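Local coordinates for protein dephospho-CoA kinase (Aquifex aeolicus, PDB 2IF2) that probably catalyses the last step of coenzyme A biosynthesis, the ATP-dependent phosphorylation of the 3'-hydroxyl of dephospho-CoA, at residues 26-31 against 109-114; 126-131 against 168-173. All blocks are in the same frame, centred on the assembly; numbering follows the deposited sequence.

Contacts 1 and 2 are the two outer seams of one five-stranded parallel sheet, ordered 27-30, 108-111, 3-8, 126-130, 170-171. Strand 3-8, which runs into the predicted ATP-binding loop, lies between them, so each seam adds an edge strand on its own side of that core. Their centres are about 13 Å apart; their nearest atoms, about 5 Å apart, do not touch. Both look onto helix 14-23: the side chains of Glu-111 and Val-130 come within about 3 and 4 Å of that of Lys-14, a predicted ATP-binding residue. A bound sulfate, probably from the crystallisation liquor, lies about 5 Å from the Glu-111 side chain and about 6 Å from that of Val-130, and may mark the nucleotide pocket.

Contact 1. Residues 26-31 against 109-114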
loop_
_atom_site.group_PDB
_atom_site.type_symbol
_atom_site.label_atom_id
_atom_site.label_comp_id
_atom_site.label_asym_id
_atom_site.label_seq_id
_atom_site.Cartn_x
_atom_site.Cartn_y
_atom_site.Cartn_z
ATOM N N ALA A 26 -5.561 14.204 -8.907
ATOM C CA ALA A 26 -4.546 13.787 -7.962
ATOM C C ALA A 26 -3.591 12.780 -8.588
ATOM O O ALA A 26 -3.932 12.112 -9.562
ATOM C CB ALA A 26 -5.214 13.182 -6.724
ATOM N N TYR A 27 -2.389 12.691 -8.017
ATOM C CA TYR A 27 -1.360 11.755 -8.465
ATOM C C TYR A 27 -1.213 10.691 -7.389
ATOM O O TYR A 27 -0.461 10.872 -6.433
ATOM C CB TYR A 27 -0.014 12.457 -8.650
ATOM C CG TYR A 27 1.052 11.562 -9.254
ATOM C CD1 TYR A 27 1.661 10.548 -8.510
ATOM C CD2 TYR A 27 1.421 11.698 -10.592
ATOM C CE1 TYR A 27 2.615 9.686 -9.092
ATOM C CE2 TYR A 27 2.370 10.843 -11.182
ATOM C CZ TYR A 27 2.961 9.841 -10.429
ATOM O OH TYR A 27 3.881 9.006 -11.023
ATOM N N VAL A 28 -1.931 9.584 -7.551
ATOM C CA VAL A 28 -1.884 8.497 -6.589
ATOM C C VAL A 28 -0.890 7.437 -7.021
ATOM O O VAL A 28 -0.984 6.927 -8.138
ATOM C CB VAL A 28 -3.244 7.816 -6.448
ATOM C CG1 VAL A 28 -3.240 6.914 -5.228
ATOM C CG2 VAL A 28 -4.343 8.855 -6.361
ATOM N N LEU A 29 0.054 7.120 -6.127
ATOM C CA LEU A 29 1.098 6.107 -6.352
ATOM C C LEU A 29 0.933 4.920 -5.405
ATOM O O LEU A 29 1.135 5.041 -4.186
ATOM C CB LEU A 29 2.508 6.698 -6.152
ATOM C CG LEU A 29 3.716 5.755 -5.966
ATOM C CD1 LEU A 29 3.891 4.857 -7.172
ATOM C CD2 LEU A 29 4.967 6.582 -5.749
ATOM N N ASP A 30 0.573 3.779 -5.990
ATOM C CA ASP A 30 0.381 2.522 -5.265
ATOM C C ASP A 30 1.751 2.031 -4.796
ATOM O O ASP A 30 2.535 1.492 -5.578
ATOM C CB ASP A 30 -0.239 1.483 -6.199
ATOM C CG ASP A 30 -0.612 0.205 -5.489
ATOM O OD1 ASP A 30 0.089 -0.204 -4.536
ATOM O OD2 ASP A 30 -1.614 -0.409 -5.901
ATOM N N ALA A 31 2.031 2.230 -3.515
ATOM C CA ALA A 31 3.299 1.820 -2.932
ATOM C C ALA A 31 3.500 0.307 -3.007
ATOM O O ALA A 31 4.535 -0.169 -3.462
ATOM C CB ALA A 31 3.365 2.285 -1.489
ATOM N N ILE A 109 -0.788 11.549 -3.632
ATOM C CA ILE A 109 -1.261 10.584 -2.650
ATOM C C ILE A 109 -0.460 9.296 -2.788
ATOM O O ILE A 109 0.040 8.979 -3.870
ATOM C CB ILE A 109 -2.754 10.258 -2.852
ATOM C CG1 ILE A 109 -3.583 11.540 -2.731
ATOM C CG2 ILE A 109 -3.198 9.209 -1.836
ATOM C CD1 ILE A 109 -5.074 11.359 -3.003
ATOM N N LEU A 110 -0.340 8.558 -1.689
ATOM C CA LEU A 110 0.398 7.300 -1.686
ATOM C C LEU A 110 -0.401 6.226 -0.950
ATOM O O LEU A 110 -0.665 6.349 0.240
ATOM C CB LEU A 110 1.764 7.506 -1.018
ATOM C CG LEU A 110 2.667 6.282 -0.868
ATOM C CD1 LEU A 110 4.094 6.637 -1.215
ATOM C CD2 LEU A 110 2.567 5.760 0.546
ATOM N N GLU A 111 -0.800 5.179 -1.663
ATOM C CA GLU A 111 -1.566 4.110 -1.042
ATOM C C GLU A 111 -0.705 2.875 -0.827
ATOM O O GLU A 111 -0.125 2.343 -1.772
ATOM C CB GLU A 111 -2.764 3.736 -1.904
ATOM C CG GLU A 111 -2.373 3.276 -3.282
ATOM C CD GLU A 111 -3.423 2.400 -3.919
ATOM O OE1 GLU A 111 -3.338 2.199 -5.154
ATOM O OE2 GLU A 111 -4.321 1.905 -3.191
ATOM N N ALA A 112 -0.640 2.427 0.426
ATOM C CA ALA A 112 0.150 1.265 0.811
ATOM C C ALA A 112 -0.640 0.342 1.724
ATOM O O ALA A 112 -0.238 -0.795 1.964
ATOM C CB ALA A 112 1.423 1.713 1.509
ATOM N N SER A 113 -1.759 0.838 2.240
ATOM C CA SER A 113 -2.617 0.052 3.122
ATOM C C SER A 113 -1.901 -0.376 4.399
ATOM O O SER A 113 -2.490 -1.049 5.248
ATOM C CB SER A 113 -3.118 -1.200 2.412
ATOM O OG SER A 113 -2.124 -2.196 2.395
ATOM N N LEU A 114 -0.631 0.004 4.525
ATOM C CA LEU A 114 0.175 -0.322 5.700
ATOM C C LEU A 114 0.992 0.894 6.150
ATOM O O LEU A 114 2.198 0.791 6.343
ATOM C CB LEU A 114 1.111 -1.500 5.390
ATOM C CG LEU A 114 0.459 -2.885 5.227
ATOM C CD1 LEU A 114 1.424 -3.885 4.586
ATOM C CD2 LEU A 114 0.002 -3.380 6.587
#
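Strands 27-30 and 109-111 run parallel, their backbone bonds alternating in direction: Ile-109 N to Tyr-27 O, Leu-29 N to Ile-109 O at 2.9 Å, Glu-111 N to Leu-29 O, and finally Ala-31 N to Glu-111 O. Val-28 and Ile-109 lie side by side on one face; Val-28 CG1, anti to its backbone N, sits in the groove between Ile-109 CG2 at 4.1 Å and Glu-111 CG at 4.2 Å, while Ile-109 CD1 reaches the methyl of Ala-26. On the face of Leu-110, Ala-31 CB lies between Ala-112 CB and Leu-110, which meets it with CG and CD2. Glu-111 takes the crowded first torsion (chi1 59°), passing CG over Asp-30 CA; the side chains cross obliquely and their carboxylate planes are 50° apart. Asp-30 OD2 and Glu-111 OE1, 3.2 Å apart, are both acceptors and not hydrogen-bonded; Asp-30 OD1 caps Lys-33 N. An alanine in place of Glu-111 removes the cover over Asp-30 CA and the carboxylate touching Lys-14, and would probably loosen this corner and change the charge around the lysine. The strand order 2-3-1-4-5, with 27-30 at the edge and 108-111 beside P-loop strand 3-8, is consistent with the P-loop kinase fold.

Contact 2. Residues 126-131 against 168-173; sequences KLIVVY and ADYVID
A side chain stands in for the strand at the start of this parallel pairing: Asp-169 turns back and offers its carboxylate to a backbone amide. Its CG sits between the backbone N and the carbonyl carbon (chi1 39°), which brings OD1 within 3.1 Å of Leu-127 N. The bond is almost straight, 174° at the hydrogen, although the donor approaches from above the carboxylate plane. The return bond, from Asp-169 N to Leu-127 O, is weak. Lys-126 crosses the aspartate at about a right angle, but no salt bridge is formed in the model.

Further along, Val-129 N points at Tyr-170 O over 2.9 Å, nearly along the C=O axis, and forms the shortest and straightest backbone bond of the pairing (174° at the hydrogen). Ile-172 N answers Val-129 O only weakly. Ile-172 is also the centre of an inverse gamma turn.

The two faces pack differently. On one, Val-129 CG1 lies in the crowded position and fits between Ala-168 CB and Val-171 CG2, the latter at 3.5 Å; Ala-168 CB also abuts Leu-127 CG at 3.6 Å. On the other, Ile-128 CG2 reaches Tyr-170 CB at 4.1 Å and Ile-172 CD1 at 4.2 Å, under helix 178-190, which touches Tyr-170 and Ile-172. At the far end Asp-173 runs beside Tyr-131, its OD1 lying 3.5 Å from CD2 at the ring edge, while the same oxygen is hydrogen-bonded to Ser-175 OG. Strand 126-130 is itself hydrogen-bonded to strand 3-8, so the short, loosely paired strand 170-171 closes the outer edge of the parallel alpha/beta sheet of a P-loop NTPase fold.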
loop_
_atom_site.group_PDB
_atom_site.type_symbol
_atom_site.label_atom_id
_atom_site.label_comp_id
_atom_site.label_asym_id
_atom_site.label_seq_id
_atom_site.Cartn_x
_atom_site.Cartn_y
_atom_site.Cartn_z
ATOM N N LYS A 126 -1.574 14.598 5.996
ATOM C CA LYS A 126 -2.834 14.010 6.401
ATOM C C LYS A 126 -2.935 12.553 5.948
ATOM O O LYS A 126 -2.203 12.116 5.050
ATOM C CB LYS A 126 -3.967 14.835 5.807
ATOM C CG LYS A 126 -3.958 16.282 6.253
ATOM C CD LYS A 126 -4.446 16.405 7.686
ATOM C CE LYS A 126 -4.806 17.842 8.018
ATOM N NZ LYS A 126 -5.467 17.952 9.341
ATOM N N LEU A 127 -3.838 11.809 6.584
ATOM C CA LEU A 127 -4.060 10.397 6.260
ATOM C C LEU A 127 -5.518 10.148 5.897
ATOM O O LEU A 127 -6.435 10.729 6.480
ATOM C CB LEU A 127 -3.668 9.494 7.436
ATOM C CG LEU A 127 -3.895 7.985 7.309
ATOM C CD1 LEU A 127 -3.046 7.386 6.204
ATOM C CD2 LEU A 127 -3.550 7.337 8.628
ATOM N N ILE A 128 -5.716 9.278 4.920
ATOM C CA ILE A 128 -7.042 8.950 4.456
ATOM C C ILE A 128 -7.220 7.460 4.576
ATOM O O ILE A 128 -6.377 6.693 4.120
ATOM C CB ILE A 128 -7.214 9.353 2.995
ATOM C CG1 ILE A 128 -6.772 10.804 2.822
ATOM C CG2 ILE A 128 -8.660 9.154 2.562
ATOM C CD1 ILE A 128 -6.904 11.336 1.417
ATOM N N VAL A 129 -8.316 7.052 5.198
ATOM C CA VAL A 129 -8.588 5.640 5.373
ATOM C C VAL A 129 -9.974 5.293 4.856
ATOM O O VAL A 129 -10.928 6.049 5.046
ATOM C CB VAL A 129 -8.472 5.244 6.851
ATOM C CG1 VAL A 129 -9.391 6.113 7.686
ATOM C CG2 VAL A 129 -8.802 3.770 7.023
ATOM N N VAL A 130 -10.068 4.145 4.193
ATOM C CA VAL A 130 -11.316 3.667 3.617
ATOM C C VAL A 130 -11.906 2.547 4.475
ATOM O O VAL A 130 -11.334 1.466 4.579
ATOM C CB VAL A 130 -11.076 3.181 2.156
ATOM C CG1 VAL A 130 -9.900 2.229 2.115
ATOM C CG2 VAL A 130 -12.320 2.518 1.602
ATOM N N TYR A 131 -13.048 2.823 5.098
ATOM C CA TYR A 131 -13.711 1.849 5.956
ATOM C C TYR A 131 -14.564 0.874 5.168
ATOM O O TYR A 131 -15.118 1.215 4.125
ATOM C CB TYR A 131 -14.598 2.557 6.985
ATOM C CG TYR A 131 -15.513 1.627 7.763
ATOM C CD1 TYR A 131 -15.007 0.771 8.750
ATOM C CD2 TYR A 131 -16.885 1.597 7.505
ATOM C CE1 TYR A 131 -15.855 -0.092 9.464
ATOM C CE2 TYR A 131 -17.738 0.739 8.208
ATOM C CZ TYR A 131 -17.221 -0.101 9.184
ATOM O OH TYR A 131 -18.073 -0.938 9.877
ATOM N N ALA A 168 -7.020 8.332 10.825
ATOM C CA ALA A 168 -7.019 9.315 9.756
ATOM C C ALA A 168 -8.012 10.432 9.976
ATOM O O ALA A 168 -9.008 10.268 10.680
ATOM C CB ALA A 168 -7.302 8.635 8.426
ATOM N N ASP A 169 -7.723 11.570 9.352
ATOM C CA ASP A 169 -8.578 12.739 9.437
ATOM C C ASP A 169 -9.628 12.723 8.326
ATOM O O ASP A 169 -10.402 13.664 8.174
ATOM C CB ASP A 169 -7.736 14.029 9.382
ATOM C CG ASP A 169 -6.569 13.945 8.402
ATOM O OD1 ASP A 169 -5.570 13.251 8.688
ATOM O OD2 ASP A 169 -6.653 14.583 7.339
ATOM N N TYR A 170 -9.652 11.643 7.552
ATOM C CA TYR A 170 -10.631 11.497 6.484
ATOM C C TYR A 170 -11.002 10.032 6.310
ATOM O O TYR A 170 -10.133 9.176 6.124
ATOM C CB TYR A 170 -10.077 12.035 5.176
ATOM C CG TYR A 170 -9.799 13.513 5.187
ATOM C CD1 TYR A 170 -8.529 13.993 4.906
ATOM C CD2 TYR A 170 -10.810 14.434 5.425
ATOM C CE1 TYR A 170 -8.264 15.348 4.853
ATOM C CE2 TYR A 170 -10.552 15.802 5.378
ATOM C CZ TYR A 170 -9.272 16.247 5.087
ATOM O OH TYR A 170 -8.973 17.583 5.017
ATOM N N VAL A 171 -12.293 9.741 6.368
ATOM C CA VAL A 171 -12.739 8.369 6.218
ATOM C C VAL A 171 -13.838 8.238 5.182
ATOM O O VAL A 171 -14.994 8.567 5.442
ATOM C CB VAL A 171 -13.254 7.808 7.545
ATOM C CG1 VAL A 171 -13.595 6.333 7.383
ATOM C CG2 VAL A 171 -12.208 8.011 8.631
ATOM N N ILE A 172 -13.477 7.753 4.002
ATOM C CA ILE A 172 -14.463 7.585 2.949
ATOM C C ILE A 172 -15.084 6.197 2.974
ATOM O O ILE A 172 -14.695 5.321 2.204
ATOM C CB ILE A 172 -13.862 7.847 1.541
ATOM C CG1 ILE A 172 -12.499 7.191 1.408
ATOM C CG2 ILE A 172 -13.723 9.331 1.301
ATOM C CD1 ILE A 172 -11.752 7.645 0.185
ATOM N N ASP A 173 -16.054 5.998 3.862
ATOM C CA ASP A 173 -16.732 4.714 3.970
ATOM C C ASP A 173 -17.092 4.125 2.604
ATOM O O ASP A 173 -17.775 4.764 1.805
ATOM C CB ASP A 173 -18.002 4.867 4.804
ATOM C CG ASP A 173 -18.997 3.760 4.548
ATOM O OD1 ASP A 173 -18.595 2.580 4.569
ATOM O OD2 ASP A 173 -20.182 4.070 4.318
#